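Local coordinates for 4-hydroxy-3-methylbut-2-enyl diphosphate reductase, apicoplast (Plasmodium falciparum, PDB 4N7B), which catalyses the last step of the apicoplast MEP pathway, reducing HMBPP to isopentenyl and dimethylallyl diphosphate with an iron-sulfur cluster, at residues 318-323 and 405-410; 327-332 and 351-356; 220-225 and 497-502. One frame throughout, in Å; residues are numbered along the deposited sequence.

Contact 1 (318-323 and 405-410)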
loop_
_atom_site.group_PDB
_atom_site.type_symbol
_atom_site.label_atom_id
_atom_site.label_comp_id
_atom_site.label_asym_id
_atom_site.label_seq_id
_atom_site.Cartn_x
_atom_site.Cartn_y
_atom_site.Cartn_z
ATOM N N VAL A 318 -2.172 8.863 0.035
ATOM C CA VAL A 318 -3.397 8.499 -0.679
ATOM C C VAL A 318 -4.304 9.732 -0.708
ATOM O O VAL A 318 -4.858 10.080 -1.751
ATOM C CB VAL A 318 -4.126 7.307 -0.018
ATOM C CG1 VAL A 318 -5.537 7.161 -0.563
ATOM C CG2 VAL A 318 -3.342 6.031 -0.237
ATOM N N ASN A 319 -4.417 10.430 0.419
ATOM C CA ASN A 319 -5.218 11.644 0.445
ATOM C C ASN A 319 -4.697 12.640 -0.582
ATOM O O ASN A 319 -5.464 13.386 -1.190
ATOM C CB ASN A 319 -5.215 12.273 1.827
ATOM C CG ASN A 319 -6.052 13.530 1.890
ATOM O OD1 ASN A 319 -7.278 13.477 1.827
ATOM N ND2 ASN A 319 -5.393 14.672 2.034
ATOM N N LYS A 320 -3.383 12.651 -0.771
ATOM C CA LYS A 320 -2.770 13.514 -1.764
ATOM C C LYS A 320 -3.423 13.290 -3.126
ATOM O O LYS A 320 -3.819 14.239 -3.793
ATOM C CB LYS A 320 -1.291 13.197 -1.838
ATOM C CG LYS A 320 -0.523 13.877 -2.928
ATOM C CD LYS A 320 0.888 13.296 -2.895
ATOM C CE LYS A 320 1.860 14.032 -3.770
ATOM N NZ LYS A 320 3.044 13.173 -4.076
ATOM N N VAL A 321 -3.578 12.032 -3.517
ATOM C CA VAL A 321 -4.138 11.725 -4.838
ATOM C C VAL A 321 -5.600 12.167 -4.896
ATOM O O VAL A 321 -6.024 12.839 -5.846
ATOM C CB VAL A 321 -4.014 10.221 -5.197
ATOM C CG1 VAL A 321 -4.548 9.946 -6.587
ATOM C CG2 VAL A 321 -2.568 9.803 -5.140
ATOM N N HIS A 322 -6.358 11.835 -3.857
ATOM C CA HIS A 322 -7.763 12.247 -3.769
ATOM C C HIS A 322 -7.894 13.740 -3.989
ATOM O O HIS A 322 -8.803 14.216 -4.674
ATOM C CB HIS A 322 -8.335 11.896 -2.395
ATOM C CG HIS A 322 -8.674 10.443 -2.233
ATOM N ND1 HIS A 322 -9.890 10.012 -1.749
ATOM C CD2 HIS A 322 -7.955 9.325 -2.490
ATOM C CE1 HIS A 322 -9.905 8.691 -1.716
ATOM N NE2 HIS A 322 -8.744 8.249 -2.164
ATOM N N VAL A 323 -6.959 14.474 -3.404
ATOM C CA VAL A 323 -7.015 15.921 -3.373
ATOM C C VAL A 323 -6.718 16.525 -4.750
ATOM O O VAL A 323 -7.444 17.399 -5.221
ATOM C CB VAL A 323 -6.022 16.445 -2.305
ATOM C CG1 VAL A 323 -5.533 17.814 -2.659
ATOM C CG2 VAL A 323 -6.686 16.417 -0.941
ATOM N N GLU A 405 -1.109 16.369 -18.065
ATOM C CA GLU A 405 -0.411 16.874 -16.894
ATOM C C GLU A 405 -0.545 15.894 -15.734
ATOM O O GLU A 405 -1.379 14.997 -15.768
ATOM C CB GLU A 405 -0.989 18.241 -16.512
ATOM C CG GLU A 405 -0.781 19.302 -17.589
ATOM C CD GLU A 405 -1.608 20.581 -17.373
ATOM O OE1 GLU A 405 -1.898 20.937 -16.215
ATOM O OE2 GLU A 405 -1.969 21.236 -18.375
ATOM N N THR A 406 0.267 16.066 -14.699
ATOM C CA THR A 406 0.148 15.215 -13.531
ATOM C C THR A 406 0.737 15.900 -12.301
ATOM O O THR A 406 1.240 17.024 -12.375
ATOM C CB THR A 406 0.879 13.867 -13.757
ATOM O OG1 THR A 406 0.684 12.997 -12.625
ATOM C CG2 THR A 406 2.380 14.101 -13.979
ATOM N N ILE A 407 0.671 15.210 -11.171
ATOM C CA ILE A 407 1.353 15.644 -9.964
ATOM C C ILE A 407 2.873 15.647 -10.180
ATOM O O ILE A 407 3.458 14.614 -10.543
ATOM C CB ILE A 407 1.038 14.694 -8.809
ATOM C CG1 ILE A 407 -0.469 14.598 -8.579
ATOM C CG2 ILE A 407 1.767 15.130 -7.549
ATOM C CD1 ILE A 407 -0.837 13.447 -7.644
ATOM N N PRO A 408 3.530 16.796 -9.945
ATOM C CA PRO A 408 4.979 16.913 -10.175
ATOM C C PRO A 408 5.788 15.870 -9.413
ATOM O O PRO A 408 6.684 15.250 -9.991
ATOM C CB PRO A 408 5.300 18.324 -9.677
ATOM C CG PRO A 408 4.014 19.079 -9.882
ATOM C CD PRO A 408 2.926 18.087 -9.581
ATOM N N SER A 409 5.465 15.662 -8.141
ATOM C CA SER A 409 6.166 14.651 -7.355
ATOM C C SER A 409 5.703 13.219 -7.702
ATOM O O SER A 409 6.300 12.244 -7.244
ATOM C CB SER A 409 6.007 14.936 -5.859
ATOM O OG SER A 409 4.659 15.204 -5.526
ATOM N N GLY A 410 4.660 13.086 -8.525
ATOM C CA GLY A 410 4.133 11.764 -8.843
ATOM C C GLY A 410 3.164 11.232 -7.790
ATOM O O GLY A 410 3.009 11.835 -6.721
#
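Lys320 reaches from helix 316-329 across to the turn 407-410 and places its ammonium group within bonding distance of two oxygens there. NZ donates to Ser409 OG at 3.0 Å and also to the backbone Gly410 O at 3.0 Å. The second bond meets the carbonyl almost head-on, with a C=O...NZ angle of 172°. The reach comes from an extended chain: CG stands opposite the backbone N (chi1 173°) and the later torsions stay close to straight. Ser409 and Gly410 are the last two residues of a type I turn closed by Gly410 N to Ile407 O at 2.8 Å. The close-packed part lies inward, where the buried Ile407 sets CG2 against Lys320 CE at 3.9 Å, placing an apolar methyl beside the aliphatic stem just short of the charge. The outer side is polar and thinner: Ser409 is exposed, and Lys320 itself is only partly covered. A bound sodium ion lies about 4 Å from the Lys320 side chain. The contact thus ties the helix that follows the cluster ligand Cys315 to the loop that leads to the cluster ligand Cys413, with the [3Fe-4S] cluster about 8 Å from the Lys320 side chain. Strand 377-381 supports the inner side, its Phe378 and Val380 touching Ile407 and its Val380 also touching Val321, while helix 344-350 packs against Val318, Val321 and His322 of the helix.

Contact 2 (327-332 and 351-356)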
loop_
_atom_site.group_PDB
_atom_site.type_symbol
_atom_site.label_atom_id
_atom_site.label_comp_id
_atom_site.label_asym_id
_atom_site.label_seq_id
_atom_site.Cartn_x
_atom_site.Cartn_y
_atom_site.Cartn_z
ATOM N N MET A 327 -9.254 18.764 -7.139
ATOM C CA MET A 327 -8.789 20.103 -7.506
ATOM C C MET A 327 -8.769 20.301 -9.017
ATOM O O MET A 327 -9.137 21.366 -9.529
ATOM C CB MET A 327 -7.388 20.338 -6.961
ATOM C CG MET A 327 -6.767 21.658 -7.400
ATOM S SD MET A 327 -5.113 21.849 -6.706
ATOM C CE MET A 327 -4.293 20.342 -7.142
ATOM N N LYS A 328 -8.320 19.279 -9.733
ATOM C CA LYS A 328 -8.231 19.377 -11.188
ATOM C C LYS A 328 -9.587 19.205 -11.839
ATOM O O LYS A 328 -9.855 19.776 -12.898
ATOM C CB LYS A 328 -7.233 18.358 -11.731
ATOM C CG LYS A 328 -5.804 18.723 -11.385
ATOM C CD LYS A 328 -5.455 20.081 -11.986
ATOM C CE LYS A 328 -4.111 20.569 -11.523
ATOM N NZ LYS A 328 -3.730 21.784 -12.281
ATOM N N ALA A 329 -10.469 18.448 -11.200
ATOM C CA ALA A 329 -11.808 18.282 -11.755
ATOM C C ALA A 329 -12.531 19.611 -11.678
ATOM O O ALA A 329 -13.274 19.966 -12.582
ATOM C CB ALA A 329 -12.575 17.221 -11.013
ATOM N N LYS A 330 -12.307 20.356 -10.601
ATOM C CA LYS A 330 -12.947 21.652 -10.456
ATOM C C LYS A 330 -12.378 22.645 -11.461
ATOM O O LYS A 330 -12.984 23.680 -11.716
ATOM C CB LYS A 330 -12.803 22.188 -9.028
ATOM C CG LYS A 330 -13.594 23.470 -8.772
ATOM C CD LYS A 330 -13.285 24.064 -7.395
ATOM C CE LYS A 330 -13.769 23.157 -6.259
ATOM N NZ LYS A 330 -15.251 22.958 -6.283
ATOM N N GLU A 331 -11.226 22.322 -12.047
ATOM C CA GLU A 331 -10.635 23.163 -13.083
ATOM C C GLU A 331 -11.046 22.671 -14.482
ATOM O O GLU A 331 -10.547 23.148 -15.505
ATOM C CB GLU A 331 -9.117 23.203 -12.926
ATOM C CG GLU A 331 -8.642 23.982 -11.691
ATOM C CD GLU A 331 -7.180 23.732 -11.348
ATOM O OE1 GLU A 331 -6.477 23.077 -12.139
ATOM O OE2 GLU A 331 -6.729 24.174 -10.269
ATOM N N ASN A 332 -12.000 21.746 -14.499
ATOM C CA ASN A 332 -12.529 21.152 -15.731
ATOM C C ASN A 332 -11.521 20.308 -16.526
ATOM O O ASN A 332 -11.522 20.322 -17.762
ATOM C CB ASN A 332 -13.131 22.224 -16.637
ATOM C CG ASN A 332 -14.112 21.643 -17.636
ATOM O OD1 ASN A 332 -14.909 20.768 -17.288
ATOM N ND2 ASN A 332 -14.054 22.114 -18.889
ATOM N N ASN A 351 -13.982 7.767 -6.919
ATOM C CA ASN A 351 -15.263 8.335 -6.529
ATOM C C ASN A 351 -15.187 9.776 -6.049
ATOM O O ASN A 351 -16.196 10.350 -5.659
ATOM C CB ASN A 351 -15.940 7.439 -5.496
ATOM C CG ASN A 351 -16.689 6.293 -6.146
ATOM O OD1 ASN A 351 -17.289 6.462 -7.203
ATOM N ND2 ASN A 351 -16.645 5.126 -5.532
ATOM N N GLU A 352 -14.001 10.372 -6.100
ATOM C CA GLU A 352 -13.876 11.792 -5.784
ATOM C C GLU A 352 -14.326 12.633 -6.977
ATOM O O GLU A 352 -14.755 13.767 -6.807
ATOM C CB GLU A 352 -12.442 12.141 -5.397
ATOM C CG GLU A 352 -11.955 11.493 -4.099
ATOM C CD GLU A 352 -12.491 12.174 -2.839
ATOM O OE1 GLU A 352 -13.215 13.183 -2.957
ATOM O OE2 GLU A 352 -12.182 11.701 -1.723
ATOM N N ALA A 353 -14.231 12.078 -8.183
ATOM C CA ALA A 353 -14.716 12.761 -9.381
ATOM C C ALA A 353 -15.168 11.733 -10.423
ATOM O O ALA A 353 -14.643 11.691 -11.533
ATOM C CB ALA A 353 -13.627 13.661 -9.955
ATOM N N PRO A 354 -16.163 10.908 -10.069
ATOM C CA PRO A 354 -16.536 9.719 -10.848
ATOM C C PRO A 354 -16.989 10.023 -12.287
ATOM O O PRO A 354 -16.742 9.223 -13.191
ATOM C CB PRO A 354 -17.694 9.121 -10.036
ATOM C CG PRO A 354 -18.272 10.277 -9.279
ATOM C CD PRO A 354 -17.123 11.194 -8.986
ATOM N N HIS A 355 -17.629 11.165 -12.500
ATOM C CA HIS A 355 -18.214 11.460 -13.804
ATOM C C HIS A 355 -17.194 12.021 -14.783
ATOM O O HIS A 355 -17.483 12.129 -15.968
ATOM C CB HIS A 355 -19.390 12.430 -13.659
ATOM C CG HIS A 355 -20.506 11.896 -12.816
ATOM N ND1 HIS A 355 -20.800 10.548 -12.732
ATOM C CD2 HIS A 355 -21.395 12.521 -12.011
ATOM C CE1 HIS A 355 -21.816 10.372 -11.914
ATOM N NE2 HIS A 355 -22.199 11.555 -11.460
ATOM N N CYS A 356 -16.002 12.370 -14.300
ATOM C CA CYS A 356 -14.973 12.893 -15.189
ATOM C C CYS A 356 -13.654 12.133 -15.027
ATOM O O CYS A 356 -12.608 12.600 -15.465
ATOM C CB CYS A 356 -14.778 14.400 -14.973
ATOM S SG CYS A 356 -14.097 14.793 -13.362
#
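Ala329 and Ala353 are the residues whose CA atoms come nearest across the contact, 6.7 Å between Ala329 CA and Ala353 CA. Helix 316-329 is finishing here: a type I turn runs from Ala329 to Asn332, and Asn332, at positive phi (66°), is the C-prime residue of a Schellman motif, in which Asn332 N bonds to Ala329 O at 2.9 Å and Tyr333 N to Lys328 O. The opposing segment is irregular, folded back on itself by Cys356 N to Ala353 O at 3.2 Å, which brings Ala353 and Cys356 to the same methyl. That methyl, Ala329 CB, meets Ala353 CB at 3.9 Å and Cys356 SG at 3.7 Å, a small apolar patch made by short side chains. SG gets there because chi1 of 67° sets it between the backbone N and the carbonyl carbon. Away from the contact, Glu331 OE1 accepts Lys328 NZ through its syn lone pair at 3.0 Å, a salt bridge that spans the helix end. The contact joins the close of helix 316-329 to the connection between helix 344-350 and strand 357-360; strand 334-338 runs alongside, Ile335 touching Ala329 and sharing a backbone hydrogen bond with Cys356.

Contact 3 (220-225 and 497-502)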
loop_
_atom_site.group_PDB
_atom_site.type_symbol
_atom_site.label_atom_id
_atom_site.label_comp_id
_atom_site.label_asym_id
_atom_site.label_seq_id
_atom_site.Cartn_x
_atom_site.Cartn_y
_atom_site.Cartn_z
ATOM N N LYS A 220 27.061 -19.259 0.432
ATOM C CA LYS A 220 25.649 -18.990 0.659
ATOM C C LYS A 220 25.470 -17.659 1.372
ATOM O O LYS A 220 26.088 -17.418 2.411
ATOM C CB LYS A 220 25.032 -20.133 1.455
ATOM C CG LYS A 220 25.221 -21.479 0.755
ATOM C CD LYS A 220 24.587 -22.610 1.520
ATOM C CE LYS A 220 23.084 -22.572 1.396
ATOM N NZ LYS A 220 22.440 -23.755 2.049
ATOM N N ILE A 221 24.633 -16.791 0.817
ATOM C CA ILE A 221 24.418 -15.483 1.410
ATOM C C ILE A 221 22.958 -15.085 1.415
ATOM O O ILE A 221 22.247 -15.244 0.414
ATOM C CB ILE A 221 25.157 -14.395 0.645
ATOM C CG1 ILE A 221 26.650 -14.675 0.632
ATOM C CG2 ILE A 221 24.881 -13.025 1.279
ATOM C CD1 ILE A 221 27.406 -13.704 -0.245
ATOM N N LEU A 222 22.515 -14.554 2.549
ATOM C CA LEU A 222 21.191 -13.956 2.649
ATOM C C LEU A 222 21.328 -12.447 2.748
ATOM O O LEU A 222 21.898 -11.904 3.712
ATOM C CB LEU A 222 20.448 -14.509 3.859
ATOM C CG LEU A 222 19.095 -13.865 4.136
ATOM C CD1 LEU A 222 18.073 -14.339 3.153
ATOM C CD2 LEU A 222 18.654 -14.182 5.547
ATOM N N TYR A 223 20.838 -11.759 1.731
ATOM C CA TYR A 223 20.865 -10.315 1.723
ATOM C C TYR A 223 19.573 -9.825 2.333
ATOM O O TYR A 223 18.502 -9.933 1.725
ATOM C CB TYR A 223 20.992 -9.794 0.306
ATOM C CG TYR A 223 22.322 -10.065 -0.356
ATOM C CD1 TYR A 223 23.423 -9.276 -0.077
ATOM C CD2 TYR A 223 22.466 -11.089 -1.293
ATOM C CE1 TYR A 223 24.640 -9.498 -0.686
ATOM C CE2 TYR A 223 23.685 -11.319 -1.913
ATOM C CZ TYR A 223 24.766 -10.514 -1.598
ATOM O OH TYR A 223 25.980 -10.718 -2.189
ATOM N N LEU A 224 19.669 -9.325 3.551
ATOM C CA LEU A 224 18.539 -8.735 4.233
ATOM C C LEU A 224 18.478 -7.272 3.834
ATOM O O LEU A 224 19.399 -6.482 4.091
ATOM C CB LEU A 224 18.681 -8.871 5.749
ATOM C CG LEU A 224 17.571 -8.217 6.576
ATOM C CD1 LEU A 224 16.214 -8.872 6.274
ATOM C CD2 LEU A 224 17.912 -8.327 8.068
ATOM N N ILE A 225 17.385 -6.915 3.186
ATOM C CA ILE A 225 17.295 -5.640 2.502
ATOM C C ILE A 225 16.615 -4.577 3.345
ATOM O O ILE A 225 15.643 -4.844 4.055
ATOM C CB ILE A 225 16.522 -5.793 1.195
ATOM C CG1 ILE A 225 17.287 -6.731 0.264
ATOM C CG2 ILE A 225 16.351 -4.458 0.530
ATOM C CD1 ILE A 225 16.499 -7.235 -0.923
ATOM N N LEU A 497 15.383 -18.773 10.392
ATOM C CA LEU A 497 15.385 -20.066 9.730
ATOM C C LEU A 497 16.572 -20.196 8.773
ATOM O O LEU A 497 17.287 -21.180 8.807
ATOM C CB LEU A 497 14.083 -20.233 8.960
ATOM C CG LEU A 497 13.940 -21.512 8.131
ATOM C CD1 LEU A 497 13.727 -22.695 9.039
ATOM C CD2 LEU A 497 12.817 -21.377 7.101
ATOM N N LEU A 498 16.784 -19.194 7.926
ATOM C CA LEU A 498 17.761 -19.308 6.835
ATOM C C LEU A 498 19.231 -19.182 7.229
ATOM O O LEU A 498 20.082 -19.761 6.559
ATOM C CB LEU A 498 17.443 -18.286 5.735
ATOM C CG LEU A 498 16.109 -18.544 4.997
ATOM C CD1 LEU A 498 15.785 -17.410 4.056
ATOM C CD2 LEU A 498 16.137 -19.857 4.236
ATOM N N THR A 499 19.532 -18.422 8.288
ATOM C CA THR A 499 20.928 -18.178 8.692
ATOM C C THR A 499 21.447 -19.207 9.693
ATOM O O THR A 499 22.638 -19.245 10.007
ATOM C CB THR A 499 21.097 -16.776 9.315
ATOM O OG1 THR A 499 20.369 -16.714 10.543
ATOM C CG2 THR A 499 20.554 -15.707 8.385
ATOM N N ASN A 500 20.548 -20.037 10.204
ATOM C CA ASN A 500 20.921 -21.145 11.077
ATOM C C ASN A 500 20.854 -22.515 10.395
ATOM O O ASN A 500 20.330 -22.636 9.298
ATOM C CB ASN A 500 20.018 -21.146 12.301
ATOM C CG ASN A 500 20.347 -20.029 13.238
ATOM O OD1 ASN A 500 21.349 -20.089 13.950
ATOM N ND2 ASN A 500 19.541 -18.972 13.219
ATOM N N PRO A 501 21.405 -23.550 11.050
ATOM C CA PRO A 501 21.338 -24.904 10.499
ATOM C C PRO A 501 19.884 -25.299 10.312
ATOM O O PRO A 501 19.049 -24.864 11.103
ATOM C CB PRO A 501 21.985 -25.770 11.592
ATOM C CG PRO A 501 22.797 -24.809 12.437
ATOM C CD PRO A 501 22.067 -23.509 12.368
ATOM N N PRO A 502 19.584 -26.115 9.298
ATOM C CA PRO A 502 20.537 -26.717 8.358
ATOM C C PRO A 502 20.856 -25.882 7.110
ATOM O O PRO A 502 21.496 -26.403 6.206
ATOM C CB PRO A 502 19.801 -27.979 7.921
ATOM C CG PRO A 502 18.354 -27.546 7.898
ATOM C CD PRO A 502 18.209 -26.597 9.067
#
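Leu222 carries this contact from strand 221-226, meeting Leu498 and Thr499 at the C-terminal end of helix 488-499. Its CB leaves the strand toward the helix but stops short of it, the nearest helix atom being Thr499 CG2, 4.7 Å from Leu222 CB. A chi1 of 175° swings CG away from the backbone N; it still touches nothing of the helix and serves as the fork from which the two methyls part. CD1 meets Leu498 CD1 at 3.9 Å, one branch methyl against another. CD2 takes the other side of the fork and lies against Thr499 CG2 at 3.7 Å, so each methyl has its own partner. Leu222 crosses both of these side chains at about a right angle. Strand 221-226 lies between strands 477-482 and 506-511 in a five-stranded parallel sheet with helices on both faces, as in a three-layer alpha/beta/alpha sandwich, and helix 488-499 makes the beta-alpha-beta crossover linking those two flanking strands, so the helix passes over the strand they enclose. The flanks close in on the same leucine: Ile478 and Leu480 touch it from one neighbouring strand and Leu507 from the other. Leu507 also touches Thr499, whereas Leu498 leans on Leu472 as well. The polar arm of Thr499 turns back into its own helix, OG1 bonding to Val495 O, which leaves the methyl CG2 for the strand. On the strand, the alternate residues Tyr223 and Ile225 pack instead against helix 414-427, Ile426 touching both.

From the N terminus, 220-225 comes first, yet its partner 497-502 comes last, so contact 3 closes the longest loop and encloses the other two. Helix 316-329 then opens contact 1 near its start and contact 2 at its end. Contact 2 closes first, at 351-356; contact 1 closes at 405-410, making a nested series without crossings. Contacts 1 and 2, centred 13 Å apart, share that helix and meet directly where His322 ND1 probably hydrogen-bonds Glu352 OE2; both belong to the region around sheet 357-360, 334-338, 377-381 and 405-406. Contact 3 joins the first strand of the model to helix 488-499 at another sheet, across the chain's centre and 39 Å from contact 1 between centres.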